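Local coordinates for protein gamma-hexachlorocyclohexane dehydrochlorinase (Novosphingobium barchaimii LL02, PDB 5KVB) that probably catalyses two successive dehydrochlorinations of gamma-hexachlorocyclohexane (lindane), giving a tetrachlorocyclohexadiene by way of gamma-pentachlorocyclohexene, at residues 27-39 against 67-81. Sequence-based numbering, arbitrary orientation. Where two conformers were deposited one is given.
Sequences QLIGVDKRQEGRL and VNNVVWPRWHDFIHY
D32 and H80, probably the active-site pair with H80 as proton acceptor, meet in the SnoaL-like (NTF2-type) fold, where the last turns of helix 10-33 lie nearly antiparallel against strand 77-81. Two hydrogen bonds grip the carboxylate. H80 ND1 donates to D32 OD1 over 2.6 Å on the syn lone pair, with carboxylate and imidazole planes 22° apart, and H80 N reaches D32 OD2 at 2.7 Å. The two bonds hold the carboxylate at both oxygens, and the one from ND1 also restrains the rotation of the imidazole, whose other neighbours include V101, C103 and Y120. In one of its two conformers, F78 also turns its ring edge to this carboxylate.

Beyond the helix end, R34 has positive phi and lays its extended side chain along one face of W72. The aliphatic part makes a CH-pi contact, CD standing over the five-membered ring, and the guanidinium stacks on the indole, an off-centre cation-pi pair with planes 17° apart. R34 NH2 donates to W75 O (3.1 Å), while water 3 joins R34 NH1 to W72 O. The indole is pinned at its edge as well, by a bent bond from W72 NE1 to V31 O (3.0 Å).

Apolar contacts join helix 10-33 to helix 59-71 and to F78: V31 CG1, anti to its backbone N (chi1 169°), touches CE1 of that same F78 conformer, while CG2 meets V67 CG1, and W49 of strand 47-51 touches both valines. L39 CD2 rests on V67 CG2. At the exposed edge of the contact, N68 ND2, which also binds L64 O, donates to E36 OE2 at 2.9 Å, nearly in line with the CD-OE2 bond.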
ATOM      1  N   GLN A  27       3.875  -6.162 -12.315  1.00  4.40           N
ATOM      2  CA  GLN A  27       4.683  -7.310 -11.914  1.00  5.15           C
ATOM      3  C   GLN A  27       3.969  -8.097 -10.818  1.00  6.16           C
ATOM      4  O   GLN A  27       3.825  -9.319 -10.906  1.00  6.96           O
ATOM      5  CB  GLN A  27       6.075  -6.863 -11.436  1.00  5.30           C
ATOM      6  CG  GLN A  27       7.124  -8.004 -11.328  1.00  6.34           C
ATOM      7  CD  GLN A  27       7.022  -8.844 -10.061  1.00  8.32           C
ATOM      8  OE1 GLN A  27       6.408  -8.442  -9.081  1.00 12.40           O
ATOM      9  NE2 GLN A  27       7.652 -10.019 -10.078  1.00 12.19           N
ATOM     10  N   LEU A  28       3.519  -7.397  -9.783  0.53  4.97           N
ATOM     11  CA  LEU A  28       2.874  -8.062  -8.651  0.53  6.53           C
ATOM     12  C   LEU A  28       1.558  -8.724  -9.067  0.53  6.87           C
ATOM     13  O   LEU A  28       1.301  -9.884  -8.729  0.53  6.70           O
ATOM     14  CB  LEU A  28       2.629  -7.071  -7.507  0.53  6.25           C
ATOM     15  CG  LEU A  28       3.789  -6.824  -6.535  0.53  7.91           C
ATOM     16  CD1 LEU A  28       4.958  -6.128  -7.209  0.53  6.84           C
ATOM     17  CD2 LEU A  28       3.341  -6.036  -5.313  0.53  7.26           C
ATOM     18  N   ILE A  29       0.726  -7.987  -9.795  1.00  5.49           N
ATOM     19  CA  ILE A  29      -0.568  -8.508 -10.248  1.00  5.64           C
ATOM     20  C   ILE A  29      -0.382  -9.694 -11.209  1.00  7.60           C
ATOM     21  O   ILE A  29      -1.073 -10.712 -11.105  1.00  8.35           O
ATOM     22  CB  ILE A  29      -1.401  -7.385 -10.928  1.00  4.56           C
ATOM     23  CG1 ILE A  29      -1.786  -6.297  -9.914  1.00  5.57           C
ATOM     24  CG2 ILE A  29      -2.677  -7.938 -11.567  1.00  7.26           C
ATOM     25  CD1 ILE A  29      -2.180  -4.973 -10.562  1.00  7.52           C
ATOM     26  N   GLY A  30       0.587  -9.590 -12.111  1.00  7.05           N
ATOM     27  CA  GLY A  30       0.840 -10.661 -13.069  1.00  6.34           C
ATOM     28  C   GLY A  30       1.264 -11.946 -12.384  1.00  7.99           C
ATOM     29  O   GLY A  30       0.786 -13.027 -12.734  1.00  9.33           O
ATOM     30  N   VAL A  31       2.126 -11.848 -11.379  1.00  6.86           N
ATOM     31  CA  VAL A  31       2.567 -13.046 -10.658  1.00  7.45           C
ATOM     32  C   VAL A  31       1.438 -13.635  -9.784  1.00 14.21           C
ATOM     33  O   VAL A  31       1.279 -14.861  -9.689  1.00 12.63           O
ATOM     34  CB  VAL A  31       3.820 -12.742  -9.798  1.00  8.53           C
ATOM     35  CG1 VAL A  31       4.132 -13.891  -8.848  1.00 16.76           C
ATOM     36  CG2 VAL A  31       5.019 -12.461 -10.688  1.00 10.71           C
ATOM     37  N   ASP A  32       0.634 -12.771  -9.169  1.00  7.59           N
ATOM     38  CA  ASP A  32      -0.432 -13.220  -8.269  1.00  9.39           C
ATOM     39  C   ASP A  32      -1.638 -13.818  -8.988  1.00  9.63           C
ATOM     40  O   ASP A  32      -2.199 -14.827  -8.545  1.00 11.33           O
ATOM     41  CB  ASP A  32      -0.930 -12.065  -7.396  1.00  7.65           C
ATOM     42  CG  ASP A  32       0.064 -11.657  -6.327  1.00  8.99           C
ATOM     43  OD1 ASP A  32       0.980 -12.453  -6.018  1.00  9.79           O
ATOM     44  OD2 ASP A  32      -0.085 -10.544  -5.773  1.00  7.29           O
ATOM     45  N   LYS A  33      -2.051 -13.166 -10.067  1.00  8.58           N
ATOM     46  CA  LYS A  33      -3.239 -13.568 -10.822  1.00 10.33           C
ATOM     47  C   LYS A  33      -2.859 -14.581 -11.901  1.00 14.54           C
ATOM     48  O   LYS A  33      -3.727 -15.087 -12.617  1.00 13.32           O
ATOM     49  CB  LYS A  33      -3.930 -12.338 -11.452  1.00  7.97           C
ATOM     50  CG  LYS A  33      -4.850 -11.528 -10.518  1.00  8.83           C
ATOM     51  CD  LYS A  33      -4.154 -11.032  -9.257  1.00  9.58           C
ATOM     52  CE  LYS A  33      -5.044 -10.071  -8.476  1.00  8.36           C
ATOM     53  NZ  LYS A  33      -4.472  -9.829  -7.116  1.00  7.76           N
ATOM     54  N   ARG A  34      -1.558 -14.860 -12.011  1.00 12.84           N
ATOM     55  CA  ARG A  34      -1.015 -15.761 -13.034  1.00 13.48           C
ATOM     56  C   ARG A  34      -1.498 -15.323 -14.428  1.00 13.94           C
ATOM     57  O   ARG A  34      -2.019 -16.125 -15.212  1.00 16.68           O
ATOM     58  CB  ARG A  34      -1.384 -17.224 -12.703  1.00 10.49           C
ATOM     59  CG  ARG A  34      -0.953 -17.612 -11.291  1.00 15.80           C
ATOM     60  CD  ARG A  34      -0.940 -19.115 -11.033  1.00 14.98           C
ATOM     61  NE  ARG A  34      -0.384 -19.386  -9.708  1.00 20.23           N
ATOM     62  CZ  ARG A  34      -0.223 -20.596  -9.182  1.00 23.40           C
ATOM     63  NH1 ARG A  34      -0.577 -21.676  -9.865  1.00 26.05           N
ATOM     64  NH2 ARG A  34       0.300 -20.723  -7.971  1.00 18.96           N
ATOM     65  N   GLN A  35      -1.318 -14.029 -14.714  1.00 11.02           N
ATOM     66  CA  GLN A  35      -1.618 -13.421 -16.008  1.00 10.10           C
ATOM     67  C   GLN A  35      -0.344 -13.291 -16.837  1.00 14.29           C
ATOM     68  O   GLN A  35       0.448 -12.360 -16.651  1.00 12.16           O
ATOM     69  CB  GLN A  35      -2.270 -12.038 -15.838  1.00 12.92           C
ATOM     70  CG  GLN A  35      -3.650 -12.074 -15.190  1.00 11.29           C
ATOM     71  CD  GLN A  35      -4.172 -10.698 -14.786  1.00 14.25           C
ATOM     72  OE1 GLN A  35      -3.468  -9.687 -14.884  1.00 18.39           O
ATOM     73  NE2 GLN A  35      -5.412 -10.661 -14.310  1.00 17.51           N
ATOM     74  N   GLU A  36      -0.138 -14.222 -17.760  1.00 17.89           N
ATOM     75  CA  GLU A  36       1.132 -14.271 -18.471  1.00 15.87           C
ATOM     76  C   GLU A  36       1.324 -13.074 -19.394  1.00 14.42           C
ATOM     77  O   GLU A  36       2.440 -12.578 -19.520  1.00 16.11           O
ATOM     78  CB  GLU A  36       1.256 -15.586 -19.243  1.00 16.94           C
ATOM     79  CG  GLU A  36       1.616 -16.762 -18.340  1.00 21.35           C
ATOM     80  CD  GLU A  36       1.664 -18.081 -19.082  1.00 24.66           C
ATOM     81  OE1 GLU A  36       0.820 -18.296 -19.978  1.00 38.50           O
ATOM     82  OE2 GLU A  36       2.563 -18.894 -18.780  1.00 21.96           O
ATOM     83  N   GLY A  37       0.248 -12.586 -20.005  1.00 15.18           N
ATOM     84  CA  GLY A  37       0.318 -11.416 -20.863  1.00 13.80           C
ATOM     85  C   GLY A  37       0.769 -10.153 -20.136  1.00 13.25           C
ATOM     86  O   GLY A  37       1.657  -9.433 -20.599  1.00 14.78           O
ATOM     87  N   ARG A  38       0.152  -9.888 -18.990  1.00 11.59           N
ATOM     88  CA  ARG A  38       0.513  -8.722 -18.194  1.00 11.40           C
ATOM     89  C   ARG A  38       1.962  -8.833 -17.721  1.00 10.32           C
ATOM     90  O   ARG A  38       2.726  -7.873 -17.825  1.00 10.46           O
ATOM     91  CB  ARG A  38      -0.430  -8.562 -16.992  1.00  9.77           C
ATOM     92  CG  ARG A  38      -0.087  -7.357 -16.100  1.00  9.87           C
ATOM     93  CD  ARG A  38      -0.965  -7.256 -14.838  1.00  9.25           C
ATOM     94  NE  ARG A  38      -2.397  -7.218 -15.145  1.00 14.52           N
ATOM     95  CZ  ARG A  38      -3.107  -6.109 -15.309  1.00 11.06           C
ATOM     96  NH1 ARG A  38      -2.547  -4.914 -15.188  1.00 16.08           N
ATOM     97  NH2 ARG A  38      -4.406  -6.191 -15.586  1.00 23.63           N
ATOM     98  N   LEU A  39       2.340  -9.999 -17.219  1.00 10.62           N
ATOM     99  CA  LEU A  39       3.682 -10.194 -16.687  1.00  8.50           C
ATOM    100  C   LEU A  39       4.770 -10.085 -17.760  1.00 12.44           C
ATOM    101  O   LEU A  39       5.851  -9.551 -17.497  1.00 11.97           O
ATOM    102  CB  LEU A  39       3.779 -11.555 -15.980  1.00 10.64           C
ATOM    103  CG  LEU A  39       5.093 -11.922 -15.282  1.00  9.88           C
ATOM    104  CD1 LEU A  39       5.545 -10.871 -14.252  1.00 10.53           C
ATOM    105  CD2 LEU A  39       4.958 -13.279 -14.620  1.00 13.21           C
ATOM    106  N   VAL A  67       8.397 -18.206 -13.046  1.00 11.31           N
ATOM    107  CA  VAL A  67       7.153 -18.403 -12.312  1.00 12.48           C
ATOM    108  C   VAL A  67       6.504 -19.755 -12.657  1.00 15.93           C
ATOM    109  O   VAL A  67       6.029 -20.447 -11.759  1.00 14.94           O
ATOM    110  CB  VAL A  67       6.157 -17.240 -12.530  1.00 14.08           C
ATOM    111  CG1 VAL A  67       6.701 -15.972 -11.889  1.00 15.30           C
ATOM    112  CG2 VAL A  67       5.878 -17.006 -14.001  1.00 14.16           C
ATOM    113  N   ASN A  68       6.528 -20.179 -13.918  1.00 14.92           N
ATOM    114  CA  ASN A  68       5.906 -21.467 -14.261  1.00 14.66           C
ATOM    115  C   ASN A  68       6.625 -22.702 -13.713  1.00 20.60           C
ATOM    116  O   ASN A  68       5.977 -23.716 -13.414  1.00 17.84           O
ATOM    117  CB  ASN A  68       5.777 -21.615 -15.778  1.00 14.82           C
ATOM    118  CG  ASN A  68       4.529 -20.961 -16.323  1.00 16.60           C
ATOM    119  OD1 ASN A  68       3.416 -21.445 -16.120  1.00 20.75           O
ATOM    120  ND2 ASN A  68       4.706 -19.856 -17.030  1.00 17.82           N
ATOM    121  N   ASN A  69       7.948 -22.629 -13.588  1.00 17.53           N
ATOM    122  CA  ASN A  69       8.744 -23.812 -13.250  1.00 15.07           C
ATOM    123  C   ASN A  69       9.283 -23.841 -11.817  1.00 21.10           C
ATOM    124  O   ASN A  69       9.476 -24.915 -11.250  1.00 28.55           O
ATOM    125  CB  ASN A  69       9.914 -23.944 -14.233  1.00 18.21           C
ATOM    126  CG  ASN A  69       9.453 -24.162 -15.661  1.00 17.45           C
ATOM    127  OD1 ASN A  69       8.612 -25.018 -15.933  1.00 27.45           O
ATOM    128  ND2 ASN A  69       9.995 -23.375 -16.578  1.00 24.40           N
ATOM    129  N   VAL A  70       9.532 -22.673 -11.235  1.00 14.22           N
ATOM    130  CA  VAL A  70      10.079 -22.610  -9.885  1.00 18.85           C
ATOM    131  C   VAL A  70       9.043 -22.121  -8.873  1.00 24.43           C
ATOM    132  O   VAL A  70       8.824 -22.772  -7.856  1.00 21.84           O
ATOM    133  CB  VAL A  70      11.327 -21.698  -9.812  1.00 19.05           C
ATOM    134  CG1 VAL A  70      11.901 -21.692  -8.407  1.00 26.33           C
ATOM    135  CG2 VAL A  70      12.380 -22.145 -10.813  1.00 21.50           C
ATOM    136  N   VAL A  71       8.396 -20.990  -9.143  1.00 15.51           N
ATOM    137  CA  VAL A  71       7.557 -20.370  -8.118  1.00 17.52           C
ATOM    138  C   VAL A  71       6.150 -20.958  -8.029  1.00 15.11           C
ATOM    139  O   VAL A  71       5.776 -21.488  -6.977  1.00 15.32           O
ATOM    140  CB  VAL A  71       7.450 -18.851  -8.330  1.00 15.40           C
ATOM    141  CG1 VAL A  71       6.581 -18.232  -7.249  1.00 12.07           C
ATOM    142  CG2 VAL A  71       8.841 -18.228  -8.316  1.00 20.23           C
ATOM    143  N   TRP A  72       5.370 -20.873  -9.104  1.00 13.49           N
ATOM    144  CA  TRP A  72       3.965 -21.293  -9.048  1.00 15.11           C
ATOM    145  C   TRP A  72       3.771 -22.761  -8.612  1.00 16.62           C
ATOM    146  O   TRP A  72       2.856 -23.041  -7.843  1.00 16.97           O
ATOM    147  CB  TRP A  72       3.254 -21.037 -10.393  1.00 11.66           C
ATOM    148  CG  TRP A  72       3.036 -19.544 -10.716  1.00 14.32           C
ATOM    149  CD1 TRP A  72       3.071 -18.506  -9.831  1.00 13.53           C
ATOM    150  CD2 TRP A  72       2.748 -18.960 -12.001  1.00 17.48           C
ATOM    151  NE1 TRP A  72       2.828 -17.317 -10.478  1.00 15.37           N
ATOM    152  CE2 TRP A  72       2.629 -17.568 -11.810  1.00 14.09           C
ATOM    153  CE3 TRP A  72       2.587 -19.477 -13.291  1.00 17.41           C
ATOM    154  CZ2 TRP A  72       2.348 -16.687 -12.858  1.00 19.00           C
ATOM    155  CZ3 TRP A  72       2.307 -18.599 -14.332  1.00 17.92           C
ATOM    156  CH2 TRP A  72       2.192 -17.222 -14.108  1.00 17.87           C
ATOM    157  N   PRO A  73       4.629 -23.699  -9.066  1.00 14.49           N
ATOM    158  CA  PRO A  73       4.393 -25.070  -8.567  1.00 14.34           C
ATOM    159  C   PRO A  73       4.576 -25.228  -7.056  1.00 15.16           C
ATOM    160  O   PRO A  73       4.052 -26.198  -6.487  1.00 18.00           O
ATOM    161  CB  PRO A  73       5.441 -25.904  -9.312  1.00 14.99           C
ATOM    162  CG  PRO A  73       5.778 -25.122 -10.521  1.00 16.76           C
ATOM    163  CD  PRO A  73       5.661 -23.673 -10.117  1.00 16.54           C
ATOM    164  N   ARG A  74       5.297 -24.315  -6.413  1.00 13.84           N
ATOM    165  CA  ARG A  74       5.525 -24.410  -4.973  1.00 16.06           C
ATOM    166  C   ARG A  74       4.343 -23.918  -4.145  1.00 12.33           C
ATOM    167  O   ARG A  74       4.296 -24.173  -2.949  1.00 12.38           O
ATOM    168  CB  ARG A  74       6.762 -23.615  -4.556  1.00 20.05           C
ATOM    169  CG  ARG A  74       8.097 -24.145  -5.039  1.00 28.26           C
ATOM    170  CD  ARG A  74       9.174 -23.117  -4.716  1.00 32.22           C
ATOM    171  NE  ARG A  74      10.524 -23.585  -5.010  1.00 48.09           N
ATOM    172  CZ  ARG A  74      11.609 -22.824  -4.906  1.00 43.04           C
ATOM    173  NH1 ARG A  74      11.497 -21.558  -4.523  1.00 46.78           N
ATOM    174  NH2 ARG A  74      12.803 -23.325  -5.189  1.00 42.22           N
ATOM    175  N   TRP A  75       3.412 -23.195  -4.771  1.00 11.33           N
ATOM    176  CA  TRP A  75       2.319 -22.546  -4.042  1.00 11.77           C
ATOM    177  C   TRP A  75       0.932 -22.888  -4.601  1.00 13.76           C
ATOM    178  O   TRP A  75       0.722 -22.922  -5.823  1.00 13.90           O
ATOM    179  CB  TRP A  75       2.495 -21.011  -4.067  1.00 10.36           C
ATOM    180  CG  TRP A  75       3.780 -20.483  -3.487  1.00 11.25           C
ATOM    181  CD1 TRP A  75       4.977 -20.352  -4.130  1.00 13.07           C
ATOM    182  CD2 TRP A  75       3.985 -19.985  -2.155  1.00 10.54           C
ATOM    183  NE1 TRP A  75       5.912 -19.809  -3.284  1.00 13.18           N
ATOM    184  CE2 TRP A  75       5.332 -19.579  -2.064  1.00 11.52           C
ATOM    185  CE3 TRP A  75       3.160 -19.845  -1.032  1.00 10.52           C
ATOM    186  CZ2 TRP A  75       5.877 -19.044  -0.895  1.00 13.66           C
ATOM    187  CZ3 TRP A  75       3.704 -19.313   0.132  1.00 11.64           C
ATOM    188  CH2 TRP A  75       5.052 -18.922   0.190  1.00 13.84           C
ATOM    189  N   HIS A  76      -0.023 -23.137  -3.709  1.00 10.22           N
ATOM    190  CA  HIS A  76      -1.421 -23.234  -4.117  1.00 12.09           C
ATOM    191  C   HIS A  76      -1.898 -21.872  -4.613  1.00 12.17           C
ATOM    192  O   HIS A  76      -2.590 -21.775  -5.630  1.00 13.95           O
ATOM    193  CB  HIS A  76      -2.317 -23.711  -2.964  1.00 16.14           C
ATOM    194  CG  HIS A  76      -2.078 -25.131  -2.546  1.00 16.31           C
ATOM    195  ND1 HIS A  76      -2.257 -26.201  -3.396  1.00 20.51           N
ATOM    196  CD2 HIS A  76      -1.703 -25.655  -1.355  1.00 17.78           C
ATOM    197  CE1 HIS A  76      -1.985 -27.323  -2.751  1.00 16.45           C
ATOM    198  NE2 HIS A  76      -1.648 -27.020  -1.511  1.00 17.41           N
ATOM    199  N   ASP A  77      -1.521 -20.829  -3.875  1.00 10.03           N
ATOM    200  CA  ASP A  77      -1.862 -19.458  -4.232  1.00 11.55           C
ATOM    201  C   ASP A  77      -1.140 -18.517  -3.278  1.00  8.98           C
ATOM    202  O   ASP A  77      -0.682 -18.940  -2.218  1.00  9.85           O
ATOM    203  CB  ASP A  77      -3.370 -19.229  -4.150  1.00 14.54           C
ATOM    204  CG  ASP A  77      -3.867 -19.213  -2.727  1.00 19.24           C
ATOM    205  OD1 ASP A  77      -4.122 -20.299  -2.168  1.00 23.87           O
ATOM    206  OD2 ASP A  77      -3.974 -18.107  -2.155  1.00 25.66           O
ATOM    207  N   PHE A  78      -1.026 -17.248  -3.672  1.00  8.78           N
ATOM    208  CA  PHE A  78      -0.488 -16.212  -2.800  0.50  8.11           C
ATOM    209  C   PHE A  78      -0.946 -14.834  -3.250  1.00  8.99           C
ATOM    210  O   PHE A  78      -1.518 -14.686  -4.329  1.00  9.10           O
ATOM    211  CB  PHE A  78       1.044 -16.274  -2.744  0.50  9.19           C
ATOM    212  CG  PHE A  78       1.717 -16.402  -4.092  0.50  9.45           C
ATOM    213  CD1 PHE A  78       1.641 -15.389  -5.034  0.50 10.37           C
ATOM    214  CD2 PHE A  78       2.444 -17.536  -4.404  0.50 16.03           C
ATOM    215  CE1 PHE A  78       2.273 -15.509  -6.259  0.50 11.85           C
ATOM    216  CE2 PHE A  78       3.074 -17.664  -5.625  0.50 13.97           C
ATOM    217  CZ  PHE A  78       2.985 -16.651  -6.556  0.50 15.64           C
ATOM    218  N   ILE A  79      -0.683 -13.840  -2.412  1.00  7.47           N
ATOM    219  CA  ILE A  79      -1.018 -12.453  -2.720  1.00  7.06           C
ATOM    220  C   ILE A  79       0.142 -11.581  -2.251  1.00  6.42           C
ATOM    221  O   ILE A  79       0.683 -11.780  -1.166  1.00  7.75           O
ATOM    222  CB  ILE A  79      -2.366 -12.035  -2.051  1.00  5.09           C
ATOM    223  CG1 ILE A  79      -2.722 -10.579  -2.349  1.00  6.91           C
ATOM    224  CG2 ILE A  79      -2.345 -12.260  -0.539  1.00  7.96           C
ATOM    225  CD1 ILE A  79      -2.925 -10.245  -3.834  1.00  7.24           C
ATOM    226  N   HIS A  80       0.547 -10.634  -3.103  1.00  6.20           N
ATOM    227  CA  HIS A  80       1.624  -9.691  -2.786  1.00  7.88           C
ATOM    228  C   HIS A  80       1.078  -8.283  -2.689  1.00  7.00           C
ATOM    229  O   HIS A  80       0.573  -7.747  -3.678  1.00 10.17           O
ATOM    230  CB  HIS A  80       2.719  -9.697  -3.863  1.00  8.82           C
ATOM    231  CG  HIS A  80       3.539 -10.949  -3.912  1.00  9.46           C
ATOM    232  ND1 HIS A  80       3.063 -12.133  -4.435  1.00 13.20           N
ATOM    233  CD2 HIS A  80       4.823 -11.185  -3.547  1.00 11.76           C
ATOM    234  CE1 HIS A  80       4.011 -13.054  -4.363  1.00 13.56           C
ATOM    235  NE2 HIS A  80       5.091 -12.502  -3.834  1.00 11.55           N
ATOM    236  N   TYR A  81       1.207  -7.689  -1.514  1.00  4.71           N
ATOM    237  CA  TYR A  81       0.802  -6.306  -1.278  1.00  6.14           C
ATOM    238  C   TYR A  81       2.019  -5.378  -1.364  1.00  6.86           C
ATOM    239  O   TYR A  81       2.902  -5.425  -0.504  1.00  9.46           O
ATOM    240  CB  TYR A  81       0.123  -6.171   0.093  1.00  9.27           C
ATOM    241  CG  TYR A  81      -1.122  -7.028   0.274  1.00  6.32           C
ATOM    242  CD1 TYR A  81      -2.329  -6.663  -0.310  1.00  7.34           C
ATOM    243  CD2 TYR A  81      -1.088  -8.188   1.043  1.00  7.46           C
ATOM    244  CE1 TYR A  81      -3.479  -7.438  -0.151  1.00  7.71           C
ATOM    245  CE2 TYR A  81      -2.223  -8.969   1.205  1.00  9.42           C
ATOM    246  CZ  TYR A  81      -3.415  -8.587   0.614  1.00  9.58           C
ATOM    247  OH  TYR A  81      -4.557  -9.345   0.772  1.00  9.75           O
TER
HETATM  248  O   HOH W   1      -3.951 -14.659  -5.598  1.00 15.99           O
HETATM  249  O   HOH W   2      -1.905 -17.016  -6.610  1.00 16.30           O
HETATM  250  O   HOH W   3       0.499 -24.220  -8.369  1.00 20.85           O